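Local coordinates for spindle assembly abnormal protein 6 (Caenorhabditis elegans, PDB 4GFC) that serves as a central scaffold of centrioles, its dimers linking through their globular heads to set ninefold symmetry, and is required for centrosome duplication, at residues His99-Asn108 and Ser119-Pro127. The protein carries 1 engineered substitution. Residues are numbered along the deposited sequence; the frame is centred on the assembly and turned at random.
Sequences HLLCKNTEIN and SFELFSKTP. With EDO (1,2-ethanediol), chain F; EDO (1,2-ethanediol), chain D.
Leu122 holds CG anti to its backbone N (chi1 178°), and chi2 (82°) then sends CD1 to Thr105 CG2, itself on the far side from its own N, and CD2 to within 3.7 Å of His99 CB. The same CD1 also meets Leu100 CD2 and Ile107 CD1. A forked leucine suits this place because it fills the angle between the end of helix 92-101 and the hairpin of strands 105-111 and 117-124. Further along, Ile107 CG2 rests 3.6 Å from Phe120 CE1, and strand 7-23 adds Ala16 beside Ile107. Thr105, beta-branched and at home in a strand, turns its hydroxyl back to the helix end, where OG1 donates to His99 O over 2.8 Å. Cys102 N reaches that carbonyl from the opposite face, so two bonds grip one oxygen and tie the turn to the helix.

The other face is mixed: Glu106, Asn108 and Glu121 share it with Phe123. Lys125, long enough to cross to the Glu106 carboxylate, bends at chi2 and chi4 to bring NZ 3.0 Å from OE2 in a salt bridge whose hydrogen bond is weak. Asn108 ND2 reaches Glu121 OE2 only weakly, amide and carboxylate planes standing 76° apart. Beyond the strands, Asn104 offers an amide donor, ND2 to Thr126 OG1 at 3.2 Å. Backbone bonds of the antiparallel pairs Glu106-Phe123 and Asn108-Glu121 thus set the register of this SAS-6 head-domain hairpin; the weak side-chain bonds probably only supplement them, opposite a largely apolar side where His99 O takes up the Thr105 hydroxyl.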
loop_
_atom_site.group_PDB
_atom_site.type_symbol
_atom_site.label_atom_id
_atom_site.label_comp_id
_atom_site.label_asym_id
_atom_site.label_seq_id
_atom_site.Cartn_x
_atom_site.Cartn_y
_atom_site.Cartn_z
ATOM N N HIS A 99 -11.457 -15.143 -24.718
ATOM C CA HIS A 99 -11.712 -13.813 -25.217
ATOM C C HIS A 99 -10.449 -12.970 -24.988
ATOM O O HIS A 99 -9.959 -12.378 -25.920
ATOM C CB HIS A 99 -12.968 -13.197 -24.555
ATOM C CG HIS A 99 -14.280 -13.645 -25.143
ATOM N ND1 HIS A 99 -14.601 -13.413 -26.467
ATOM C CD2 HIS A 99 -15.332 -14.255 -24.545
ATOM C CE1 HIS A 99 -15.799 -13.953 -26.649
ATOM N NE2 HIS A 99 -16.291 -14.449 -25.519
ATOM N N LEU A 100 -9.853 -13.012 -23.787
ATOM C CA LEU A 100 -8.620 -12.275 -23.479
ATOM C C LEU A 100 -7.437 -12.673 -24.413
ATOM O O LEU A 100 -6.499 -11.887 -24.497
ATOM C CB LEU A 100 -8.217 -12.479 -22.018
ATOM C CG LEU A 100 -9.087 -11.839 -20.984
ATOM C CD1 LEU A 100 -8.841 -12.426 -19.620
ATOM C CD2 LEU A 100 -8.873 -10.381 -20.934
ATOM N N LEU A 101 -7.468 -13.871 -25.080
ATOM C CA LEU A 101 -6.428 -14.310 -26.044
ATOM C C LEU A 101 -6.508 -13.551 -27.357
ATOM O O LEU A 101 -5.495 -13.372 -28.029
ATOM C CB LEU A 101 -6.513 -15.835 -26.410
ATOM C CG LEU A 101 -6.201 -16.934 -25.386
ATOM C CD1 LEU A 101 -5.657 -18.101 -26.073
ATOM C CD2 LEU A 101 -5.288 -16.460 -24.192
ATOM N N CYS A 102 -7.739 -13.192 -27.767
ATOM C CA CYS A 102 -8.053 -12.517 -29.010
ATOM C C CYS A 102 -7.611 -11.053 -28.990
ATOM O O CYS A 102 -7.860 -10.325 -28.023
ATOM C CB CYS A 102 -9.539 -12.643 -29.298
ATOM S SG CYS A 102 -9.983 -12.131 -30.969
ATOM N N LYS A 103 -6.943 -10.631 -30.082
ATOM C CA LYS A 103 -6.434 -9.265 -30.285
ATOM C C LYS A 103 -7.564 -8.237 -30.374
ATOM O O LYS A 103 -7.362 -7.085 -29.991
ATOM C CB LYS A 103 -5.574 -9.189 -31.557
ATOM C CG LYS A 103 -4.275 -9.996 -31.494
ATOM C CD LYS A 103 -3.524 -9.933 -32.819
ATOM C CE LYS A 103 -2.241 -10.724 -32.813
ATOM N NZ LYS A 103 -1.466 -10.493 -34.062
ATOM N N ASN A 104 -8.747 -8.659 -30.864
ATOM C CA ASN A 104 -9.954 -7.838 -31.023
ATOM C C ASN A 104 -10.721 -7.602 -29.725
ATOM O O ASN A 104 -11.782 -6.993 -29.770
ATOM C CB ASN A 104 -10.908 -8.522 -32.012
ATOM C CG ASN A 104 -10.446 -8.527 -33.436
ATOM O OD1 ASN A 104 -9.616 -7.717 -33.858
ATOM N ND2 ASN A 104 -11.010 -9.430 -34.213
ATOM N N THR A 105 -10.228 -8.118 -28.587
ATOM C CA THR A 105 -10.876 -7.992 -27.283
ATOM C C THR A 105 -10.435 -6.687 -26.620
ATOM O O THR A 105 -9.251 -6.365 -26.591
ATOM C CB THR A 105 -10.599 -9.261 -26.455
ATOM O OG1 THR A 105 -11.453 -10.290 -26.952
ATOM C CG2 THR A 105 -10.823 -9.096 -24.967
ATOM N N GLU A 106 -11.413 -5.938 -26.101
ATOM C CA GLU A 106 -11.236 -4.672 -25.399
ATOM C C GLU A 106 -11.630 -4.785 -23.916
ATOM O O GLU A 106 -12.667 -5.369 -23.613
ATOM C CB GLU A 106 -12.108 -3.608 -26.068
ATOM C CG GLU A 106 -11.517 -2.975 -27.316
ATOM C CD GLU A 106 -11.888 -1.517 -27.520
ATOM O OE1 GLU A 106 -12.779 -0.997 -26.805
ATOM O OE2 GLU A 106 -11.254 -0.877 -28.390
ATOM N N ILE A 107 -10.822 -4.235 -23.003
ATOM C CA ILE A 107 -11.137 -4.181 -21.561
ATOM C C ILE A 107 -11.410 -2.709 -21.176
ATOM O O ILE A 107 -10.593 -1.826 -21.445
ATOM C CB ILE A 107 -10.040 -4.843 -20.671
ATOM C CG1 ILE A 107 -10.269 -6.355 -20.553
ATOM C CG2 ILE A 107 -9.968 -4.233 -19.274
ATOM C CD1 ILE A 107 -9.538 -7.133 -21.511
ATOM N N ASN A 108 -12.559 -2.438 -20.573
ATOM C CA ASN A 108 -12.892 -1.064 -20.194
ATOM C C ASN A 108 -13.201 -1.027 -18.713
ATOM O O ASN A 108 -13.973 -1.853 -18.235
ATOM C CB ASN A 108 -14.049 -0.525 -21.040
ATOM C CG ASN A 108 -13.820 -0.673 -22.523
ATOM O OD1 ASN A 108 -12.733 -0.394 -23.035
ATOM N ND2 ASN A 108 -14.827 -1.144 -23.249
ATOM N N SER A 119 -16.497 -0.588 -12.676
ATOM C CA SER A 119 -17.072 -1.573 -13.586
ATOM C C SER A 119 -16.000 -2.049 -14.539
ATOM O O SER A 119 -15.385 -1.235 -15.218
ATOM C CB SER A 119 -18.239 -0.971 -14.355
ATOM O OG SER A 119 -19.105 -1.997 -14.799
ATOM N N PHE A 120 -15.735 -3.339 -14.555
ATOM C CA PHE A 120 -14.748 -3.944 -15.458
ATOM C C PHE A 120 -15.517 -4.645 -16.568
ATOM O O PHE A 120 -16.315 -5.529 -16.276
ATOM C CB PHE A 120 -13.846 -4.908 -14.677
ATOM C CG PHE A 120 -12.969 -5.819 -15.491
ATOM C CD1 PHE A 120 -11.646 -5.482 -15.753
ATOM C CD2 PHE A 120 -13.436 -7.049 -15.927
ATOM C CE1 PHE A 120 -10.820 -6.338 -16.479
ATOM C CE2 PHE A 120 -12.612 -7.904 -16.671
ATOM C CZ PHE A 120 -11.313 -7.536 -16.952
ATOM N N GLU A 121 -15.335 -4.211 -17.824
ATOM C CA GLU A 121 -16.059 -4.704 -18.988
ATOM C C GLU A 121 -15.133 -5.349 -20.006
ATOM O O GLU A 121 -14.050 -4.824 -20.275
ATOM C CB GLU A 121 -16.725 -3.494 -19.602
ATOM C CG GLU A 121 -17.686 -3.718 -20.758
ATOM C CD GLU A 121 -17.723 -2.525 -21.692
ATOM O OE1 GLU A 121 -17.867 -1.377 -21.204
ATOM O OE2 GLU A 121 -17.522 -2.734 -22.909
ATOM N N LEU A 122 -15.552 -6.488 -20.573
ATOM C CA LEU A 122 -14.812 -7.189 -21.623
ATOM C C LEU A 122 -15.631 -7.018 -22.917
ATOM O O LEU A 122 -16.821 -7.364 -22.960
ATOM C CB LEU A 122 -14.609 -8.659 -21.223
ATOM C CG LEU A 122 -13.896 -9.638 -22.199
ATOM C CD1 LEU A 122 -12.395 -9.513 -22.096
ATOM C CD2 LEU A 122 -14.184 -11.053 -21.803
ATOM N N PHE A 123 -15.061 -6.359 -23.911
ATOM C CA PHE A 123 -15.809 -6.114 -25.126
ATOM C C PHE A 123 -15.047 -6.728 -26.279
ATOM O O PHE A 123 -13.856 -6.475 -26.407
ATOM C CB PHE A 123 -16.084 -4.592 -25.325
ATOM C CG PHE A 123 -17.165 -4.235 -26.330
ATOM C CD1 PHE A 123 -18.441 -3.899 -25.916
ATOM C CD2 PHE A 123 -16.904 -4.247 -27.697
ATOM C CE1 PHE A 123 -19.446 -3.595 -26.850
ATOM C CE2 PHE A 123 -17.894 -3.881 -28.625
ATOM C CZ PHE A 123 -19.160 -3.570 -28.192
ATOM N N SER A 124 -15.711 -7.604 -27.059
ATOM C CA SER A 124 -15.168 -8.282 -28.246
ATOM C C SER A 124 -15.534 -7.488 -29.526
ATOM O O SER A 124 -16.718 -7.290 -29.810
ATOM C CB SER A 124 -15.687 -9.720 -28.338
ATOM O OG SER A 124 -15.344 -10.342 -29.572
ATOM N N LYS A 125 -14.514 -7.055 -30.292
ATOM C CA LYS A 125 -14.672 -6.292 -31.537
ATOM C C LYS A 125 -14.736 -7.206 -32.805
ATOM O O LYS A 125 -14.839 -6.701 -33.933
ATOM C CB LYS A 125 -13.537 -5.260 -31.671
ATOM C CG LYS A 125 -13.509 -4.206 -30.577
ATOM C CD LYS A 125 -14.737 -3.295 -30.659
ATOM C CE LYS A 125 -14.664 -2.124 -29.718
ATOM N NZ LYS A 125 -13.663 -1.112 -30.157
ATOM N N THR A 126 -14.698 -8.549 -32.612
ATOM C CA THR A 126 -14.829 -9.567 -33.654
ATOM C C THR A 126 -16.221 -9.467 -34.261
ATOM O O THR A 126 -17.195 -9.381 -33.510
ATOM C CB THR A 126 -14.571 -10.930 -33.071
ATOM O OG1 THR A 126 -13.247 -10.951 -32.521
ATOM C CG2 THR A 126 -14.719 -12.013 -34.098
ATOM N N PRO A 127 -16.365 -9.404 -35.602
ATOM C CA PRO A 127 -17.711 -9.223 -36.168
ATOM C C PRO A 127 -18.561 -10.455 -35.960
ATOM O O PRO A 127 -18.064 -11.565 -36.123
ATOM C CB PRO A 127 -17.436 -8.972 -37.646
ATOM C CG PRO A 127 -15.946 -8.715 -37.756
ATOM C CD PRO A 127 -15.347 -9.503 -36.672
HETATM C C1 EDO F . -6.268 -8.708 -24.761
HETATM O O1 EDO F . -6.478 -8.930 -26.156
HETATM C C2 EDO F . -7.271 -7.652 -24.243
HETATM O O2 EDO F . -6.594 -6.747 -23.382
HETATM C C1 EDO D . -19.655 -16.061 -24.393
HETATM O O1 EDO D . -18.679 -15.874 -25.425
HETATM C C2 EDO D . -20.956 -16.678 -24.999
HETATM O O2 EDO D . -21.701 -17.425 -24.022
#